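Local coordinates for protein fusolin (Unidentified entomopoxvirus, PDB 4YN2) that forms crystalline viral spindles that enhance the virulence of insect poxviruses, and probably acts on chitin as a lytic polysaccharide monooxygenase, at residues I171-L182 with L191-P200. Numbering follows the deposited sequence.
Sequences IYNDTVPLDPRL and LVYRFTVPIP. With NAG (2-acetamido-2-deoxy-beta-D-glucopyranose), chain B; EDO (1,2-ethanediol), chain D.
Asp179 and Val192 are the hydrogen-bonded pair of the short antiparallel hairpin 178-180/191-200, with Asp179 N giving a nearly straight hydrogen bond to Val192 O (2.7 Å) and Val192 N returning one to Asp179 O (2.9 Å). Beside this pair, Arg194 turns its guanidinium edge to Pro180: NH2 (2.7 Å) and the more bent NE bond (3.2 Å) both end on Pro180 O, close to the guanidinium plane. Leu182 CD2 lies over one face of that group and Asp179 CB over the other, which should restrict its rotation, while Arg194 NH1 forms a salt bridge with Glu133.

On the sheet face shared by Leu178 and Tyr193, Leu178 CD1 sits over the Tyr193 ring, 3.9 Å from its centroid. Val176 CG2 lies over the Phe195 ring while CG1 wedges between Phe195 CD1 and Tyr193 CB. A chi1 of -171° swings the Tyr172 ring over Val197 CG2, 3.9 Å from the ring centroid in a CH-pi contact, and alongside the Phe195 ring, nearly parallel but slid so far that they barely overlap; a water joins Tyr172 OH to Thr196 O.

Further out, the Tyr193 hydroxyl is hydrogen-bonded to Glu143 and Asn173 carries an N-linked glycan. Strand 178-180 edges the sheet in which 191-200 pairs with 129-138, whereas Ile171 and Tyr172 form a classic beta bulge opposite Val149; the segment 171-182 thus passes from one sheet to the other of the beta-sandwich core expected for this family.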
loop_
_atom_site.group_PDB
_atom_site.type_symbol
_atom_site.label_atom_id
_atom_site.label_comp_id
_atom_site.label_asym_id
_atom_site.label_seq_id
_atom_site.Cartn_x
_atom_site.Cartn_y
_atom_site.Cartn_z
ATOM N N ILE A 171 14.696 -1.220 4.904
ATOM C CA ILE A 171 15.425 -1.772 3.745
ATOM C C ILE A 171 16.200 -0.689 2.983
ATOM O O ILE A 171 16.991 -1.035 2.112
ATOM C CB ILE A 171 14.479 -2.550 2.788
ATOM C CG1 ILE A 171 13.352 -1.657 2.207
ATOM C CG2 ILE A 171 13.901 -3.768 3.527
ATOM C CD1 ILE A 171 12.601 -2.258 1.038
ATOM N N TYR A 172 15.981 0.604 3.275
ATOM C CA TYR A 172 16.654 1.658 2.533
ATOM C C TYR A 172 16.748 2.933 3.339
ATOM O O TYR A 172 15.806 3.295 4.035
ATOM C CB TYR A 172 15.894 1.935 1.246
ATOM C CG TYR A 172 16.588 2.849 0.267
ATOM C CD1 TYR A 172 17.538 2.357 -0.621
ATOM C CD2 TYR A 172 16.230 4.188 0.162
ATOM C CE1 TYR A 172 18.131 3.179 -1.575
ATOM C CE2 TYR A 172 16.852 5.034 -0.752
ATOM C CZ TYR A 172 17.775 4.518 -1.649
ATOM O OH TYR A 172 18.337 5.357 -2.587
ATOM N N ASN A 173 17.893 3.580 3.267
ATOM C CA ASN A 173 18.140 4.836 3.932
ATOM C C ASN A 173 19.163 5.627 3.121
ATOM O O ASN A 173 20.333 5.241 3.061
ATOM C CB ASN A 173 18.602 4.610 5.352
ATOM C CG ASN A 173 18.645 5.870 6.146
ATOM O OD1 ASN A 173 18.212 6.934 5.695
ATOM N ND2 ASN A 173 19.182 5.788 7.340
ATOM N N ASP A 174 18.725 6.718 2.477
ATOM C CA ASP A 174 19.627 7.469 1.599
ATOM C C ASP A 174 19.109 8.853 1.272
ATOM O O ASP A 174 17.925 9.117 1.436
ATOM C CB ASP A 174 19.773 6.683 0.266
ATOM C CG ASP A 174 21.009 6.997 -0.570
ATOM O OD1 ASP A 174 21.987 7.496 -0.006
ATOM O OD2 ASP A 174 21.011 6.662 -1.776
ATOM N N THR A 175 20.005 9.725 0.785
ATOM C CA THR A 175 19.650 11.000 0.159
ATOM C C THR A 175 19.413 10.627 -1.288
ATOM O O THR A 175 20.131 9.785 -1.816
ATOM C CB THR A 175 20.711 12.071 0.327
ATOM O OG1 THR A 175 21.966 11.539 -0.073
ATOM C CG2 THR A 175 20.764 12.607 1.726
ATOM N N VAL A 176 18.394 11.183 -1.903
ATOM C CA VAL A 176 17.962 10.800 -3.239
ATOM C C VAL A 176 18.110 11.982 -4.205
ATOM O O VAL A 176 17.797 13.110 -3.836
ATOM C CB VAL A 176 16.479 10.333 -3.099
ATOM C CG1 VAL A 176 15.754 10.255 -4.430
ATOM C CG2 VAL A 176 16.396 9.002 -2.351
ATOM N N PRO A 177 18.483 11.736 -5.471
ATOM C CA PRO A 177 18.583 12.850 -6.424
ATOM C C PRO A 177 17.232 13.343 -6.930
ATOM O O PRO A 177 16.300 12.555 -7.129
ATOM C CB PRO A 177 19.378 12.240 -7.569
ATOM C CG PRO A 177 18.984 10.830 -7.566
ATOM C CD PRO A 177 18.892 10.467 -6.105
ATOM N N LEU A 178 17.140 14.655 -7.146
ATOM C CA LEU A 178 15.983 15.297 -7.754
ATOM C C LEU A 178 16.218 15.204 -9.257
ATOM O O LEU A 178 17.196 15.761 -9.743
ATOM C CB LEU A 178 15.870 16.745 -7.261
ATOM C CG LEU A 178 14.712 17.561 -7.778
ATOM C CD1 LEU A 178 13.378 17.023 -7.259
ATOM C CD2 LEU A 178 14.888 19.024 -7.385
ATOM N N ASP A 179 15.406 14.417 -9.970
ATOM C CA ASP A 179 15.620 14.132 -11.390
ATOM C C ASP A 179 14.413 14.430 -12.263
ATOM O O ASP A 179 13.289 14.496 -11.759
ATOM C CB ASP A 179 15.937 12.633 -11.560
ATOM C CG ASP A 179 17.309 12.157 -11.119
ATOM O OD1 ASP A 179 18.306 12.885 -11.371
ATOM O OD2 ASP A 179 17.416 10.984 -10.693
ATOM N N PRO A 180 14.603 14.497 -13.605
ATOM C CA PRO A 180 13.443 14.645 -14.493
ATOM C C PRO A 180 12.538 13.418 -14.434
ATOM O O PRO A 180 13.023 12.301 -14.222
ATOM C CB PRO A 180 14.077 14.772 -15.891
ATOM C CG PRO A 180 15.497 15.101 -15.656
ATOM C CD PRO A 180 15.853 14.418 -14.387
ATOM N N ARG A 181 11.245 13.612 -14.661
ATOM C CA ARG A 181 10.299 12.497 -14.708
ATOM C C ARG A 181 10.562 11.639 -15.909
ATOM O O ARG A 181 10.932 12.161 -16.961
ATOM C CB ARG A 181 8.840 12.984 -14.820
ATOM C CG ARG A 181 8.258 13.596 -13.569
ATOM C CD ARG A 181 6.818 14.020 -13.796
ATOM N NE ARG A 181 6.714 15.146 -14.728
ATOM C CZ ARG A 181 5.573 15.692 -15.144
ATOM N NH1 ARG A 181 4.407 15.233 -14.702
ATOM N NH2 ARG A 181 5.589 16.720 -15.988
ATOM N N LEU A 182 10.309 10.349 -15.796
ATOM C CA LEU A 182 10.401 9.458 -16.941
ATOM C C LEU A 182 9.088 9.525 -17.726
ATOM O O LEU A 182 8.080 9.987 -17.179
ATOM C CB LEU A 182 10.665 8.026 -16.480
ATOM C CG LEU A 182 11.930 7.800 -15.676
ATOM C CD1 LEU A 182 12.018 6.363 -15.253
ATOM C CD2 LEU A 182 13.163 8.189 -16.477
ATOM N N LEU A 191 9.718 17.906 -11.355
ATOM C CA LEU A 191 10.904 17.102 -11.008
ATOM C C LEU A 191 10.491 16.095 -9.961
ATOM O O LEU A 191 9.519 16.341 -9.249
ATOM C CB LEU A 191 12.036 17.981 -10.469
ATOM C CG LEU A 191 12.691 18.933 -11.456
ATOM C CD1 LEU A 191 13.558 19.945 -10.723
ATOM C CD2 LEU A 191 13.534 18.186 -12.477
ATOM N N VAL A 192 11.218 14.978 -9.849
ATOM C CA VAL A 192 10.863 13.915 -8.904
ATOM C C VAL A 192 12.071 13.368 -8.181
ATOM O O VAL A 192 13.197 13.420 -8.682
ATOM C CB VAL A 192 10.124 12.746 -9.614
ATOM C CG1 VAL A 192 8.704 13.140 -9.993
ATOM C CG2 VAL A 192 10.886 12.261 -10.839
ATOM N N TYR A 193 11.815 12.772 -7.026
ATOM C CA TYR A 193 12.841 12.055 -6.285
ATOM C C TYR A 193 12.698 10.617 -6.703
ATOM O O TYR A 193 11.699 9.987 -6.364
ATOM C CB TYR A 193 12.695 12.254 -4.789
ATOM C CG TYR A 193 13.037 13.654 -4.356
ATOM C CD1 TYR A 193 14.360 14.051 -4.200
ATOM C CD2 TYR A 193 12.042 14.588 -4.100
ATOM C CE1 TYR A 193 14.681 15.340 -3.788
ATOM C CE2 TYR A 193 12.350 15.874 -3.675
ATOM C CZ TYR A 193 13.673 16.243 -3.503
ATOM O OH TYR A 193 13.968 17.533 -3.141
ATOM N N ARG A 194 13.619 10.144 -7.547
ATOM C CA ARG A 194 13.616 8.797 -8.119
ATOM C C ARG A 194 14.749 8.012 -7.518
ATOM O O ARG A 194 15.882 8.495 -7.528
ATOM C CB ARG A 194 13.780 8.861 -9.651
ATOM C CG ARG A 194 12.496 8.809 -10.429
ATOM C CD ARG A 194 12.730 8.466 -11.891
ATOM N NE ARG A 194 13.390 9.513 -12.684
ATOM C CZ ARG A 194 14.556 9.407 -13.330
ATOM N NH1 ARG A 194 15.287 8.301 -13.237
ATOM N NH2 ARG A 194 15.013 10.420 -14.054
ATOM N N PHE A 195 14.481 6.812 -7.002
ATOM C CA PHE A 195 15.541 6.062 -6.343
ATOM C C PHE A 195 15.328 4.566 -6.457
ATOM O O PHE A 195 14.212 4.072 -6.292
ATOM C CB PHE A 195 15.690 6.494 -4.867
ATOM C CG PHE A 195 14.426 6.553 -4.034
ATOM C CD1 PHE A 195 13.478 7.541 -4.250
ATOM C CD2 PHE A 195 14.261 5.723 -2.938
ATOM C CE1 PHE A 195 12.336 7.619 -3.463
ATOM C CE2 PHE A 195 13.120 5.812 -2.143
ATOM C CZ PHE A 195 12.160 6.750 -2.415
ATOM N N THR A 196 16.424 3.850 -6.736
ATOM C CA THR A 196 16.409 2.402 -6.932
ATOM C C THR A 196 16.550 1.714 -5.593
ATOM O O THR A 196 17.583 1.835 -4.947
ATOM C CB THR A 196 17.490 1.982 -7.921
ATOM O OG1 THR A 196 17.232 2.670 -9.137
ATOM C CG2 THR A 196 17.469 0.489 -8.201
ATOM N N VAL A 197 15.502 1.002 -5.187
ATOM C CA VAL A 197 15.438 0.307 -3.914
ATOM C C VAL A 197 15.316 -1.188 -4.166
ATOM O O VAL A 197 14.444 -1.605 -4.942
ATOM C CB VAL A 197 14.243 0.828 -3.074
ATOM C CG1 VAL A 197 14.205 0.156 -1.700
ATOM C CG2 VAL A 197 14.320 2.345 -2.917
ATOM N N PRO A 198 16.134 -2.013 -3.481
ATOM C CA PRO A 198 15.964 -3.464 -3.600
ATOM C C PRO A 198 14.812 -3.895 -2.702
ATOM O O PRO A 198 14.934 -3.882 -1.483
ATOM C CB PRO A 198 17.321 -4.024 -3.159
ATOM C CG PRO A 198 17.922 -2.988 -2.310
ATOM C CD PRO A 198 17.203 -1.681 -2.517
ATOM N N ILE A 199 13.682 -4.230 -3.306
ATOM C CA ILE A 199 12.480 -4.623 -2.586
ATOM C C ILE A 199 12.522 -6.132 -2.319
ATOM O O ILE A 199 12.496 -6.892 -3.281
ATOM C CB ILE A 199 11.213 -4.234 -3.391
ATOM C CG1 ILE A 199 11.198 -2.736 -3.810
ATOM C CG2 ILE A 199 9.953 -4.585 -2.619
ATOM C CD1 ILE A 199 11.212 -1.752 -2.726
ATOM N N PRO A 200 12.504 -6.597 -1.047
ATOM C CA PRO A 200 12.439 -8.047 -0.802
ATOM C C PRO A 200 11.141 -8.628 -1.344
ATOM O O PRO A 200 10.081 -8.013 -1.179
ATOM C CB PRO A 200 12.495 -8.156 0.730
ATOM C CG PRO A 200 13.028 -6.846 1.200
ATOM C CD PRO A 200 12.503 -5.848 0.225
HETATM C C1 NAG B . 19.309 6.926 8.198
HETATM C C2 NAG B . 19.196 6.541 9.670
HETATM C C3 NAG B . 19.364 7.805 10.511
HETATM C C4 NAG B . 20.657 8.528 10.142
HETATM C C5 NAG B . 20.743 8.763 8.637
HETATM C C6 NAG B . 22.059 9.363 8.190
HETATM C C7 NAG B . 17.774 4.748 10.595
HETATM C C8 NAG B . 16.375 4.224 10.699
HETATM N N2 NAG B . 17.914 5.916 9.947
HETATM O O3 NAG B . 19.415 7.402 11.873
HETATM O O4 NAG B . 20.714 9.794 10.783
HETATM O O5 NAG B . 20.587 7.511 7.957
HETATM O O6 NAG B . 23.178 8.648 8.681
HETATM O O7 NAG B . 18.726 4.156 11.092
HETATM C C1 EDO D . 18.334 6.417 -9.491
HETATM O O1 EDO D . 17.278 5.451 -9.435
HETATM C C2 EDO D . 18.860 6.748 -8.071
HETATM O O2 EDO D . 18.834 5.589 -7.234
HETATM O O HOH W 1 19.406 3.823 -4.716
#